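Local coordinates for putative major capsid protein (Cafeteriavirus-dependent mavirus, PDB 6G44) that probably forms the shell of the virophage particle as a double jelly-roll major capsid protein that assembles into trimers, at residues F79-K84 with I198-D203; I83-A88 with D256-I261; F101-S106 with G234-E239; Y151-A156 with I244-K249. All blocks are in the same frame, centred on the assembly; numbering follows the deposited sequence.

Contact 1 of 4, residues F79-K84 with I198-D203; sequences FTAEIK and IDFVVD
F79, T80 and A81 of strand 79-84 pair antiparallel with F200, D199 and I198 of strand 198-203. F79/F200 and A81/I198 are hydrogen-bonded pairs of two N-H...O bonds each; the straightest, F200 N to F79 O at 2.9 Å, runs at 171°. Between them T80 and D199 form a non-hydrogen-bonded pair, their CA atoms 4.3 Å apart. F200 can be followed outward. Its CB lies over one face of the F79 ring, 4.1 Å from the centroid and offset toward the rim, a CH-pi contact. CG, anti to the carbonyl carbon, is 4.0 Å from F79 CE1, and CD2 reaches the same F79 CE1 at 3.5 Å. CE2 meets A81 CB at 4.1 Å, with the methyl at the ring edge. I198 CG2 lies over one face of the F200 ring. The two ring planes differ by 28° but are slid apart and barely overlap. This ladder belongs to an antiparallel sheet of the N-terminal half, consistent with one of the two jelly-rolls, and its aromatic side is touched by I242 and I261. T80 and D199 occupy the other face, side by side: T80 OG1 donates to D199 OD1 at 2.7 Å, from above the carboxylate plane, and H187 NE2 also bonds this oxygen.

Contact 2 of 4, residues I83-A88 with D256-I261; sequences IKNILA and DFEVDI
The F257 ring takes K84 O at its edge, in plane, while I83 CG2, N85 O and I86 CG1 approach obliquely; I86 CG1 comes to 4.0 Å from F257 CE1. The other flat group, the N85 amide, directs ND2 to D256 O at 3.0 Å, with the acceptor only 9° out of the amide plane. Its OD1 accepts from a water that also donates to E258 OE1, so the amide is tied to the partner segment at one end directly and at the other through water, which together favour this rotation. Along the backbone, K84 and E258 make an antiparallel hydrogen-bonded pair of unequal bonds: K84 N to E258 O is 2.7 Å, whereas E258 N to K84 O is 3.2 Å, with the donor 44° out of the carbonyl plane. On the face that carries the K84 and E258 side chains, the extended K84 chain brings NZ to D260 OD2 at 2.8 Å, a salt bridge in the conformer given, and to E258 OE2 at a long 3.6 Å. On the I83 and V259 face, I83 CG1 packs on V259 CG2. The ladder joins the end of strand 74-84 to the start of strand 258-273; I244 of strand 242-244 touches I83 and F257, and P238 of helix 238-241 lies against V259.

Contact 3 of 4, residues F101-S106 with G234-E239; sequences FPVNRS and GQFKPE
S106 and F236 bury the most surface here, 94 and 60 Å², with Q235 next at 31 Å². S106 CB sits over one face of the F236 ring, 3.8 Å from the centroid and offset toward the rim, a CH-pi contact whose closest atom is F236 CD2 at 3.4 Å. The hydroxyl of S106 turns back into its own segment: OG, anti to the carbonyl carbon (chi1 -66°), donates to P102 O at 2.8 Å, nearly along the C=O axis. S106 O accepts from Q235 N at 2.7 Å. At the other end, R105 bends at chi3 (53°), and NH1 reaches E239 O at 3.1 Å on a lone pair and in the guanidinium plane; R105 NE bonds N240 O and R105 NH2 forms a salt bridge with D351. F236 is the centre of an inverse gamma turn, which leads from strand 222-235 to K237, the N-cap position of helix 238-241. The contact thus sets a short helical turn near 102-105, whose backbone bonds are few, against a strand-turn-helix connection of what is probably the N-terminal jelly-roll.

Contact 4 of 4, residues Y151-A156 with I244-K249; sequences YNKIKA and IADDVK. With SO4 (sulfate ion), chain P.
Two aspartates in adjacent positions grip the 151-156 backbone with opposite first torsions. D246 has CG anti to the carbonyl carbon (chi1 -62°), which brings OD2 to I154 N at 2.9 Å through its anti lone pair, while D246 N donates to I154 O at 2.7 Å. Side chain and main chain of one residue therefore hold both polar atoms of I154, and D246 OD1 is engaged in a salt bridge with K346. D247 instead places CG between the backbone N and the carbonyl carbon, the crowded position (chi1 65°). From there OD1 accepts the N-H of A156 at 3.0 Å, the donor lying 26° out of the carboxylate plane; Q95 NE2 bonds the same oxygen. K155 crosses D247 at about a right angle, its CB 3.6 Å from D247 OD2. Its chain then bends at chi3 and carries NZ away to a sulfate, bonding O1 at 2.9 Å and O4 weakly. That ion, probably from the crystallisation liquor, is also held by K93 and T167 of the third subunit, so it lies at a subunit boundary. The contact joins two loops without a strand ladder: the carboxylates of D246 and D247, the central residues of a type I beta turn (A245 to V248), accept N-H groups of an extended loop, whose I154 O accepts D246 N in return.

From the N terminus, strand 74-84 enters contact 1 and runs on into contact 2, the two sharing I83 and K84. Contact 1 closes the shorter loop, at strand 195-205; contact 2 closes the longer one, at strand 258-273, so strand 74-84 has one partner on each flank in the same sheet. Contacts 3 and 4 start and end between the two segments of contact 2, and each crosses contact 1 and the other. Contact 3 brings helix 102-105 to the end of strand 222-235, and its P238 packs on V259 and I261 of contact 2. Contact 4 ties two loops beside the sheet, where V248 and I244 meet F257. Contacts 3 and 4 stay about 8 Å apart (nearest atoms).

Contact 1 of 4, residues F79-K84 with I198-D203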
loop_
_atom_site.group_PDB
_atom_site.type_symbol
_atom_site.label_atom_id
_atom_site.label_comp_id
_atom_site.label_asym_id
_atom_site.label_seq_id
_atom_site.Cartn_x
_atom_site.Cartn_y
_atom_site.Cartn_z
ATOM N N PHE C 79 13.944 -21.633 -19.239
ATOM C CA PHE C 79 14.169 -21.713 -20.675
ATOM C C PHE C 79 15.070 -20.591 -21.105
ATOM O O PHE C 79 15.334 -19.647 -20.341
ATOM C CB PHE C 79 12.841 -21.624 -21.422
ATOM C CG PHE C 79 12.040 -20.374 -21.093
ATOM C CD1 PHE C 79 12.239 -19.193 -21.799
ATOM C CD2 PHE C 79 11.131 -20.381 -20.037
ATOM C CE1 PHE C 79 11.514 -18.043 -21.482
ATOM C CE2 PHE C 79 10.407 -19.236 -19.710
ATOM C CZ PHE C 79 10.610 -18.076 -20.436
ATOM N N THR C 80 15.521 -20.677 -22.352
ATOM C CA THR C 80 16.254 -19.614 -23.002
ATOM C C THR C 80 15.394 -19.076 -24.136
ATOM O O THR C 80 14.843 -19.850 -24.908
ATOM C CB THR C 80 17.611 -20.115 -23.552
ATOM O OG1 THR C 80 18.416 -20.592 -22.470
ATOM C CG2 THR C 80 18.345 -19.019 -24.299
ATOM N N ALA C 81 15.224 -17.757 -24.202
ATOM C CA ALA C 81 14.553 -17.076 -25.304
ATOM C C ALA C 81 15.575 -16.351 -26.143
ATOM O O ALA C 81 16.380 -15.581 -25.610
ATOM C CB ALA C 81 13.534 -16.084 -24.770
ATOM N N GLU C 82 15.526 -16.583 -27.461
ATOM C CA GLU C 82 16.329 -15.820 -28.409
ATOM C C GLU C 82 15.420 -14.871 -29.158
ATOM O O GLU C 82 14.475 -15.307 -29.792
ATOM C CB GLU C 82 17.048 -16.737 -29.411
ATOM C CG GLU C 82 17.946 -15.943 -30.358
ATOM C CD GLU C 82 18.794 -16.802 -31.289
ATOM O OE1 GLU C 82 19.681 -16.225 -31.940
ATOM O OE2 GLU C 82 18.570 -18.015 -31.391
ATOM N N ILE C 83 15.700 -13.572 -29.049
ATOM C CA ILE C 83 14.902 -12.536 -29.693
ATOM C C ILE C 83 15.708 -11.981 -30.855
ATOM O O ILE C 83 16.817 -11.477 -30.651
ATOM C CB ILE C 83 14.570 -11.368 -28.723
ATOM C CG1 ILE C 83 13.865 -11.928 -27.487
ATOM C CG2 ILE C 83 13.781 -10.314 -29.468
ATOM C CD1 ILE C 83 13.738 -10.935 -26.345
ATOM N N LYS C 84 15.124 -12.086 -32.052
ATOM C CA LYS C 84 15.780 -11.634 -33.288
ATOM C C LYS C 84 15.059 -10.450 -33.907
ATOM O O LYS C 84 13.895 -10.167 -33.587
ATOM C CB LYS C 84 15.825 -12.780 -34.306
ATOM C CG LYS C 84 16.518 -14.028 -33.793
ATOM C CD LYS C 84 16.454 -15.147 -34.833
ATOM C CE LYS C 84 16.644 -16.507 -34.201
ATOM N NZ LYS C 84 16.088 -17.614 -35.045
ATOM N N ILE C 198 18.327 -14.677 -23.625
ATOM C CA ILE C 198 18.076 -14.470 -22.189
ATOM C C ILE C 198 17.560 -15.781 -21.578
ATOM O O ILE C 198 16.586 -16.370 -22.072
ATOM C CB ILE C 198 17.042 -13.342 -21.937
ATOM C CG1 ILE C 198 17.457 -12.092 -22.693
ATOM C CG2 ILE C 198 16.909 -13.073 -20.428
ATOM C CD1 ILE C 198 16.453 -10.971 -22.675
ATOM N N ASP C 199 18.195 -16.214 -20.502
ATOM C CA ASP C 199 17.724 -17.326 -19.693
ATOM C C ASP C 199 16.738 -16.766 -18.667
ATOM O O ASP C 199 16.989 -15.708 -18.065
ATOM C CB ASP C 199 18.865 -18.002 -18.933
ATOM C CG ASP C 199 19.997 -18.468 -19.836
ATOM O OD1 ASP C 199 19.758 -18.703 -21.049
ATOM O OD2 ASP C 199 21.133 -18.584 -19.322
ATOM N N PHE C 200 15.640 -17.463 -18.477
ATOM C CA PHE C 200 14.605 -17.120 -17.472
ATOM C C PHE C 200 14.316 -18.317 -16.571
ATOM O O PHE C 200 14.349 -19.474 -17.021
ATOM C CB PHE C 200 13.287 -16.772 -18.148
ATOM C CG PHE C 200 13.294 -15.504 -18.952
ATOM C CD1 PHE C 200 12.953 -14.307 -18.366
ATOM C CD2 PHE C 200 13.596 -15.513 -20.309
ATOM C CE1 PHE C 200 12.914 -13.159 -19.096
ATOM C CE2 PHE C 200 13.591 -14.351 -21.048
ATOM C CZ PHE C 200 13.218 -13.161 -20.447
ATOM N N VAL C 201 13.962 -18.044 -15.317
ATOM C CA VAL C 201 13.406 -19.033 -14.393
ATOM C C VAL C 201 12.204 -18.369 -13.728
ATOM O O VAL C 201 12.358 -17.267 -13.168
ATOM C CB VAL C 201 14.382 -19.485 -13.313
ATOM C CG1 VAL C 201 13.763 -20.558 -12.456
ATOM C CG2 VAL C 201 15.667 -20.012 -13.913
ATOM N N VAL C 202 11.058 -19.005 -13.780
ATOM C CA VAL C 202 9.814 -18.477 -13.141
ATOM C C VAL C 202 9.161 -19.584 -12.337
ATOM O O VAL C 202 8.958 -20.693 -12.874
ATOM C CB VAL C 202 8.808 -17.964 -14.187
ATOM C CG1 VAL C 202 7.480 -17.561 -13.546
ATOM C CG2 VAL C 202 9.423 -16.817 -14.967
ATOM N N ASP C 203 8.788 -19.293 -11.087
ATOM C CA ASP C 203 8.112 -20.237 -10.166
ATOM C C ASP C 203 6.749 -19.601 -9.851
ATOM O O ASP C 203 6.699 -18.630 -9.076
ATOM C CB ASP C 203 8.981 -20.422 -8.905
ATOM C CG ASP C 203 8.418 -21.398 -7.881
ATOM O OD1 ASP C 203 7.202 -21.628 -7.860
ATOM O OD2 ASP C 203 9.223 -21.931 -7.041
#

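Contact 2 of 4, residues I83-A88 with D256-I261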
loop_
_atom_site.group_PDB
_atom_site.type_symbol
_atom_site.label_atom_id
_atom_site.label_comp_id
_atom_site.label_asym_id
_atom_site.label_seq_id
_atom_site.Cartn_x
_atom_site.Cartn_y
_atom_site.Cartn_z
ATOM N N ILE C 83 15.700 -13.572 -29.049
ATOM C CA ILE C 83 14.902 -12.536 -29.693
ATOM C C ILE C 83 15.708 -11.981 -30.855
ATOM O O ILE C 83 16.817 -11.477 -30.651
ATOM C CB ILE C 83 14.570 -11.368 -28.723
ATOM C CG1 ILE C 83 13.865 -11.928 -27.487
ATOM C CG2 ILE C 83 13.781 -10.314 -29.468
ATOM C CD1 ILE C 83 13.738 -10.935 -26.345
ATOM N N LYS C 84 15.124 -12.086 -32.052
ATOM C CA LYS C 84 15.780 -11.634 -33.288
ATOM C C LYS C 84 15.059 -10.450 -33.907
ATOM O O LYS C 84 13.895 -10.167 -33.587
ATOM C CB LYS C 84 15.825 -12.780 -34.306
ATOM C CG LYS C 84 16.518 -14.028 -33.793
ATOM C CD LYS C 84 16.454 -15.147 -34.833
ATOM C CE LYS C 84 16.644 -16.507 -34.201
ATOM N NZ LYS C 84 16.088 -17.614 -35.045
ATOM N N ASN C 85 15.775 -9.777 -34.823
ATOM C CA ASN C 85 15.269 -8.625 -35.617
ATOM C C ASN C 85 15.346 -7.299 -34.854
ATOM O O ASN C 85 14.649 -6.345 -35.201
ATOM C CB ASN C 85 13.840 -8.825 -36.169
ATOM C CG ASN C 85 13.687 -10.089 -37.000
ATOM O OD1 ASN C 85 14.676 -10.632 -37.523
ATOM N ND2 ASN C 85 12.458 -10.579 -37.099
ATOM N N ILE C 86 16.237 -7.226 -33.865
ATOM C CA ILE C 86 16.464 -6.009 -33.102
ATOM C C ILE C 86 17.473 -5.141 -33.831
ATOM O O ILE C 86 18.568 -5.592 -34.123
ATOM C CB ILE C 86 17.010 -6.321 -31.693
ATOM C CG1 ILE C 86 16.084 -7.288 -30.938
ATOM C CG2 ILE C 86 17.190 -5.035 -30.887
ATOM C CD1 ILE C 86 16.715 -7.840 -29.685
ATOM N N LEU C 87 17.111 -3.883 -34.074
ATOM C CA LEU C 87 18.027 -2.926 -34.726
ATOM C C LEU C 87 19.394 -2.964 -34.062
ATOM O O LEU C 87 19.518 -2.969 -32.837
ATOM C CB LEU C 87 17.452 -1.506 -34.682
ATOM C CG LEU C 87 18.225 -0.452 -35.498
ATOM C CD1 LEU C 87 18.025 -0.666 -36.988
ATOM C CD2 LEU C 87 17.765 0.939 -35.092
ATOM N N ALA C 88 20.463 -2.989 -34.863
ATOM C CA ALA C 88 21.801 -3.034 -34.317
ATOM C C ALA C 88 22.056 -1.830 -33.418
ATOM O O ALA C 88 21.509 -0.764 -33.648
ATOM C CB ALA C 88 22.826 -3.074 -35.451
ATOM N N ASP C 256 7.984 -7.515 -37.205
ATOM C CA ASP C 256 7.907 -7.887 -35.772
ATOM C C ASP C 256 9.171 -8.668 -35.417
ATOM O O ASP C 256 9.944 -9.106 -36.272
ATOM C CB ASP C 256 6.623 -8.715 -35.461
ATOM C CG ASP C 256 6.098 -8.577 -33.972
ATOM O OD1 ASP C 256 6.770 -7.946 -33.092
ATOM O OD2 ASP C 256 4.987 -9.147 -33.697
ATOM N N PHE C 257 9.375 -8.846 -34.124
ATOM C CA PHE C 257 10.468 -9.651 -33.622
ATOM C C PHE C 257 10.165 -11.109 -33.860
ATOM O O PHE C 257 9.020 -11.487 -33.947
ATOM C CB PHE C 257 10.678 -9.343 -32.133
ATOM C CG PHE C 257 10.920 -7.893 -31.891
ATOM C CD1 PHE C 257 12.175 -7.336 -32.149
ATOM C CD2 PHE C 257 9.882 -7.043 -31.510
ATOM C CE1 PHE C 257 12.398 -5.984 -31.991
ATOM C CE2 PHE C 257 10.107 -5.675 -31.373
ATOM C CZ PHE C 257 11.360 -5.156 -31.612
ATOM N N GLU C 258 11.216 -11.906 -33.998
ATOM C CA GLU C 258 11.092 -13.359 -34.095
ATOM C C GLU C 258 11.750 -13.911 -32.854
ATOM O O GLU C 258 12.895 -13.583 -32.571
ATOM C CB GLU C 258 11.833 -13.837 -35.342
ATOM C CG GLU C 258 11.849 -15.341 -35.553
ATOM C CD GLU C 258 12.638 -15.776 -36.784
ATOM O OE1 GLU C 258 12.902 -14.955 -37.686
ATOM O OE2 GLU C 258 13.001 -16.967 -36.841
ATOM N N VAL C 259 11.010 -14.722 -32.099
ATOM C CA VAL C 259 11.485 -15.213 -30.806
ATOM C C VAL C 259 11.366 -16.714 -30.802
ATOM O O VAL C 259 10.351 -17.261 -31.259
ATOM C CB VAL C 259 10.665 -14.597 -29.648
ATOM C CG1 VAL C 259 11.181 -15.103 -28.315
ATOM C CG2 VAL C 259 10.711 -13.075 -29.726
ATOM N N ASP C 260 12.409 -17.382 -30.314
ATOM C CA ASP C 260 12.473 -18.848 -30.200
ATOM C C ASP C 260 12.753 -19.265 -28.763
ATOM O O ASP C 260 13.639 -18.683 -28.167
ATOM C CB ASP C 260 13.623 -19.366 -31.070
ATOM C CG ASP C 260 13.378 -19.155 -32.552
ATOM O OD1 ASP C 260 12.253 -19.421 -33.006
ATOM O OD2 ASP C 260 14.314 -18.744 -33.254
ATOM N N ILE C 261 12.090 -20.313 -28.281
ATOM C CA ILE C 261 12.328 -20.913 -26.962
ATOM C C ILE C 261 13.120 -22.199 -27.142
ATOM O O ILE C 261 12.770 -23.042 -27.994
ATOM C CB ILE C 261 10.994 -21.234 -26.264
ATOM C CG1 ILE C 261 10.094 -19.976 -26.187
ATOM C CG2 ILE C 261 11.186 -21.877 -24.882
ATOM C CD1 ILE C 261 10.637 -18.828 -25.342
HETATM O O HOH W 1 15.126 -13.349 -38.035
#

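Contact 3 of 4, residues F101-S106 with G234-E239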
loop_
_atom_site.group_PDB
_atom_site.type_symbol
_atom_site.label_atom_id
_atom_site.label_comp_id
_atom_site.label_asym_id
_atom_site.label_seq_id
_atom_site.Cartn_x
_atom_site.Cartn_y
_atom_site.Cartn_z
ATOM N N PHE C 101 1.623 -13.094 -15.487
ATOM C CA PHE C 101 1.271 -14.504 -15.190
ATOM C C PHE C 101 1.682 -15.430 -16.342
ATOM O O PHE C 101 0.843 -16.124 -16.923
ATOM C CB PHE C 101 -0.211 -14.665 -14.815
ATOM C CG PHE C 101 -0.643 -13.666 -13.779
ATOM C CD1 PHE C 101 -0.362 -13.912 -12.466
ATOM C CD2 PHE C 101 -1.215 -12.456 -14.138
ATOM C CE1 PHE C 101 -0.652 -12.992 -11.492
ATOM C CE2 PHE C 101 -1.497 -11.503 -13.159
ATOM C CZ PHE C 101 -1.210 -11.775 -11.838
ATOM N N PRO C 102 2.974 -15.406 -16.664
ATOM C CA PRO C 102 3.401 -16.097 -17.911
ATOM C C PRO C 102 3.241 -17.606 -17.885
ATOM O O PRO C 102 3.089 -18.214 -18.956
ATOM C CB PRO C 102 4.866 -15.700 -18.046
ATOM C CG PRO C 102 5.301 -15.440 -16.635
ATOM C CD PRO C 102 4.117 -14.784 -15.973
ATOM N N VAL C 103 3.272 -18.218 -16.714
ATOM C CA VAL C 103 3.043 -19.665 -16.623
ATOM C C VAL C 103 1.596 -19.970 -16.902
ATOM O O VAL C 103 1.293 -20.791 -17.772
ATOM C CB VAL C 103 3.527 -20.267 -15.301
ATOM C CG1 VAL C 103 3.081 -21.723 -15.125
ATOM C CG2 VAL C 103 5.034 -20.119 -15.193
ATOM N N ASN C 104 0.663 -19.340 -16.196
ATOM C CA ASN C 104 -0.754 -19.657 -16.431
ATOM C C ASN C 104 -1.248 -19.193 -17.814
ATOM O O ASN C 104 -2.121 -19.851 -18.407
ATOM C CB ASN C 104 -1.626 -19.153 -15.273
ATOM C CG ASN C 104 -1.436 -19.986 -14.040
ATOM O OD1 ASN C 104 -1.988 -21.078 -13.939
ATOM N ND2 ASN C 104 -0.658 -19.466 -13.063
ATOM N N ARG C 105 -0.667 -18.121 -18.352
ATOM C CA ARG C 105 -0.966 -17.695 -19.730
ATOM C C ARG C 105 -0.630 -18.759 -20.763
ATOM O O ARG C 105 -1.219 -18.769 -21.847
ATOM C CB ARG C 105 -0.185 -16.442 -20.112
ATOM C CG ARG C 105 -0.805 -15.136 -19.669
ATOM C CD ARG C 105 -0.044 -13.929 -20.237
ATOM N NE ARG C 105 0.144 -13.952 -21.685
ATOM C CZ ARG C 105 -0.686 -13.417 -22.594
ATOM N NH1 ARG C 105 -0.378 -13.486 -23.904
ATOM N NH2 ARG C 105 -1.818 -12.820 -22.221
ATOM N N SER C 106 0.329 -19.606 -20.414
ATOM C CA SER C 106 0.860 -20.641 -21.321
ATOM C C SER C 106 0.112 -21.969 -21.207
ATOM O O SER C 106 0.556 -22.951 -21.824
ATOM C CB SER C 106 2.331 -20.853 -21.014
ATOM O OG SER C 106 3.088 -19.698 -21.338
ATOM N N GLY C 234 0.771 -27.759 -22.716
ATOM C CA GLY C 234 1.883 -26.816 -22.644
ATOM C C GLY C 234 1.957 -25.904 -23.854
ATOM O O GLY C 234 2.119 -26.372 -24.982
ATOM N N GLN C 235 1.775 -24.601 -23.644
ATOM C CA GLN C 235 1.909 -23.599 -24.693
ATOM C C GLN C 235 2.853 -22.499 -24.221
ATOM O O GLN C 235 2.496 -21.307 -24.279
ATOM C CB GLN C 235 0.545 -23.041 -25.111
ATOM C CG GLN C 235 -0.398 -24.056 -25.710
ATOM C CD GLN C 235 0.071 -24.548 -27.067
ATOM O OE1 GLN C 235 0.750 -23.830 -27.814
ATOM N NE2 GLN C 235 -0.253 -25.804 -27.374
ATOM N N PHE C 236 4.026 -22.898 -23.766
ATOM C CA PHE C 236 5.100 -22.015 -23.223
ATOM C C PHE C 236 5.889 -21.467 -24.401
ATOM O O PHE C 236 7.074 -21.785 -24.599
ATOM C CB PHE C 236 5.979 -22.754 -22.243
ATOM C CG PHE C 236 5.230 -23.271 -21.058
ATOM C CD1 PHE C 236 4.636 -24.531 -21.038
ATOM C CD2 PHE C 236 5.089 -22.469 -19.920
ATOM C CE1 PHE C 236 3.958 -24.993 -19.941
ATOM C CE2 PHE C 236 4.392 -22.944 -18.823
ATOM C CZ PHE C 236 3.842 -24.191 -18.815
ATOM N N LYS C 237 5.204 -20.630 -25.146
ATOM C CA LYS C 237 5.713 -20.086 -26.387
ATOM C C LYS C 237 5.826 -18.593 -26.261
ATOM O O LYS C 237 5.248 -18.007 -25.357
ATOM C CB LYS C 237 4.800 -20.469 -27.533
ATOM C CG LYS C 237 3.425 -19.868 -27.531
ATOM C CD LYS C 237 2.567 -20.600 -28.546
ATOM C CE LYS C 237 1.275 -19.854 -28.772
ATOM N NZ LYS C 237 0.330 -20.687 -29.564
ATOM N N PRO C 238 6.587 -17.954 -27.152
ATOM C CA PRO C 238 6.914 -16.551 -26.979
ATOM C C PRO C 238 5.699 -15.632 -26.845
ATOM O O PRO C 238 5.709 -14.735 -25.980
ATOM C CB PRO C 238 7.740 -16.249 -28.227
ATOM C CG PRO C 238 8.412 -17.527 -28.516
ATOM C CD PRO C 238 7.331 -18.526 -28.296
ATOM N N GLU C 239 4.647 -15.832 -27.622
ATOM C CA GLU C 239 3.478 -14.956 -27.518
ATOM C C GLU C 239 2.775 -15.049 -26.163
ATOM O O GLU C 239 2.068 -14.141 -25.771
ATOM C CB GLU C 239 2.475 -15.277 -28.642
ATOM C CG GLU C 239 1.308 -14.328 -28.717
ATOM C CD GLU C 239 0.590 -14.327 -30.050
ATOM O OE1 GLU C 239 0.834 -15.237 -30.880
ATOM O OE2 GLU C 239 -0.248 -13.411 -30.249
#

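Contact 4 of 4, residues Y151-A156 with I244-K249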
loop_
_atom_site.group_PDB
_atom_site.type_symbol
_atom_site.label_atom_id
_atom_site.label_comp_id
_atom_site.label_asym_id
_atom_site.label_seq_id
_atom_site.Cartn_x
_atom_site.Cartn_y
_atom_site.Cartn_z
ATOM N N TYR C 151 -2.335 0.125 -20.267
ATOM C CA TYR C 151 -2.468 0.698 -21.612
ATOM C C TYR C 151 -2.028 -0.324 -22.668
ATOM O O TYR C 151 -1.382 -1.323 -22.357
ATOM C CB TYR C 151 -1.720 2.026 -21.739
ATOM C CG TYR C 151 -2.072 2.980 -20.627
ATOM C CD1 TYR C 151 -3.292 3.635 -20.601
ATOM C CD2 TYR C 151 -1.233 3.161 -19.547
ATOM C CE1 TYR C 151 -3.633 4.454 -19.546
ATOM C CE2 TYR C 151 -1.577 3.970 -18.473
ATOM C CZ TYR C 151 -2.787 4.602 -18.484
ATOM O OH TYR C 151 -3.111 5.393 -17.395
ATOM N N ASN C 152 -2.344 -0.029 -23.922
ATOM C CA ASN C 152 -2.129 -0.987 -24.986
ATOM C C ASN C 152 -0.730 -0.915 -25.627
ATOM O O ASN C 152 -0.463 -1.674 -26.565
ATOM C CB ASN C 152 -3.242 -0.868 -26.033
ATOM C CG ASN C 152 -3.098 0.340 -26.930
ATOM O OD1 ASN C 152 -2.423 1.313 -26.614
ATOM N ND2 ASN C 152 -3.791 0.287 -28.069
ATOM N N LYS C 153 0.129 -0.022 -25.139
ATOM C CA LYS C 153 1.524 0.069 -25.546
ATOM C C LYS C 153 2.386 0.359 -24.334
ATOM O O LYS C 153 1.963 1.066 -23.396
ATOM C CB LYS C 153 1.751 1.202 -26.526
ATOM C CG LYS C 153 1.057 1.069 -27.860
ATOM C CD LYS C 153 1.637 2.094 -28.805
ATOM C CE LYS C 153 0.966 2.102 -30.158
ATOM N NZ LYS C 153 0.945 3.519 -30.555
ATOM N N ILE C 154 3.615 -0.147 -24.374
ATOM C CA ILE C 154 4.610 0.060 -23.323
ATOM C C ILE C 154 5.833 0.660 -23.976
ATOM O O ILE C 154 6.275 0.169 -25.025
ATOM C CB ILE C 154 4.989 -1.288 -22.668
ATOM C CG1 ILE C 154 3.805 -1.861 -21.896
ATOM C CG2 ILE C 154 6.209 -1.140 -21.773
ATOM C CD1 ILE C 154 3.912 -3.355 -21.604
ATOM N N LYS C 155 6.384 1.722 -23.408
ATOM C CA LYS C 155 7.581 2.382 -23.956
ATOM C C LYS C 155 8.570 2.673 -22.858
ATOM O O LYS C 155 8.187 3.108 -21.762
ATOM C CB LYS C 155 7.211 3.692 -24.640
ATOM C CG LYS C 155 6.228 3.533 -25.792
ATOM C CD LYS C 155 6.027 4.838 -26.580
ATOM C CE LYS C 155 5.487 5.977 -25.722
ATOM N NZ LYS C 155 5.167 7.167 -26.574
ATOM N N ALA C 156 9.856 2.435 -23.121
ATOM C CA ALA C 156 10.902 2.762 -22.149
ATOM C C ALA C 156 11.042 4.251 -21.835
ATOM O O ALA C 156 11.570 4.595 -20.811
ATOM C CB ALA C 156 12.251 2.171 -22.587
ATOM N N ILE C 244 7.974 -7.365 -25.026
ATOM C CA ILE C 244 8.949 -6.460 -25.644
ATOM C C ILE C 244 8.271 -5.110 -25.784
ATOM O O ILE C 244 7.199 -5.017 -26.365
ATOM C CB ILE C 244 9.451 -6.971 -27.028
ATOM C CG1 ILE C 244 10.044 -8.383 -26.891
ATOM C CG2 ILE C 244 10.481 -6.002 -27.564
ATOM C CD1 ILE C 244 10.367 -9.065 -28.206
ATOM N N ALA C 245 8.893 -4.077 -25.212
ATOM C CA ALA C 245 8.389 -2.711 -25.318
ATOM C C ALA C 245 8.171 -2.304 -26.778
ATOM O O ALA C 245 8.921 -2.702 -27.682
ATOM C CB ALA C 245 9.322 -1.736 -24.650
ATOM N N ASP C 246 7.122 -1.524 -26.988
ATOM C CA ASP C 246 6.712 -1.089 -28.319
ATOM C C ASP C 246 7.627 -0.068 -28.947
ATOM O O ASP C 246 7.426 0.224 -30.127
ATOM C CB ASP C 246 5.254 -0.624 -28.251
ATOM C CG ASP C 246 4.341 -1.754 -27.837
ATOM O OD1 ASP C 246 4.086 -2.647 -28.704
ATOM O OD2 ASP C 246 3.960 -1.848 -26.640
ATOM N N ASP C 247 8.610 0.463 -28.212
ATOM C CA ASP C 247 9.601 1.372 -28.776
ATOM C C ASP C 247 10.972 0.748 -29.025
ATOM O O ASP C 247 11.903 1.479 -29.387
ATOM C CB ASP C 247 9.685 2.703 -28.016
ATOM C CG ASP C 247 10.179 2.600 -26.572
ATOM O OD1 ASP C 247 10.212 1.489 -25.982
ATOM O OD2 ASP C 247 10.516 3.698 -26.024
ATOM N N VAL C 248 11.089 -0.576 -28.931
ATOM C CA VAL C 248 12.288 -1.259 -29.438
ATOM C C VAL C 248 12.238 -1.170 -30.962
ATOM O O VAL C 248 11.219 -1.449 -31.570
ATOM C CB VAL C 248 12.360 -2.739 -29.006
ATOM C CG1 VAL C 248 13.593 -3.444 -29.593
ATOM C CG2 VAL C 248 12.399 -2.841 -27.478
ATOM N N LYS C 249 13.358 -0.789 -31.557
ATOM C CA LYS C 249 13.418 -0.621 -33.009
ATOM C C LYS C 249 13.782 -1.942 -33.700
ATOM O O LYS C 249 14.550 -2.767 -33.165
ATOM C CB LYS C 249 14.424 0.453 -33.364
ATOM C CG LYS C 249 14.074 1.838 -32.835
ATOM C CD LYS C 249 15.122 2.876 -33.217
ATOM C CE LYS C 249 14.666 4.279 -32.838
ATOM N NZ LYS C 249 15.773 5.276 -32.910
HETATM S S SO4 P . 3.285 9.249 -24.292
HETATM O O1 SO4 P . 3.010 8.903 -25.699
HETATM O O2 SO4 P . 2.773 10.612 -23.984
HETATM O O3 SO4 P . 2.674 8.268 -23.354
HETATM O O4 SO4 P . 4.771 9.172 -24.146
#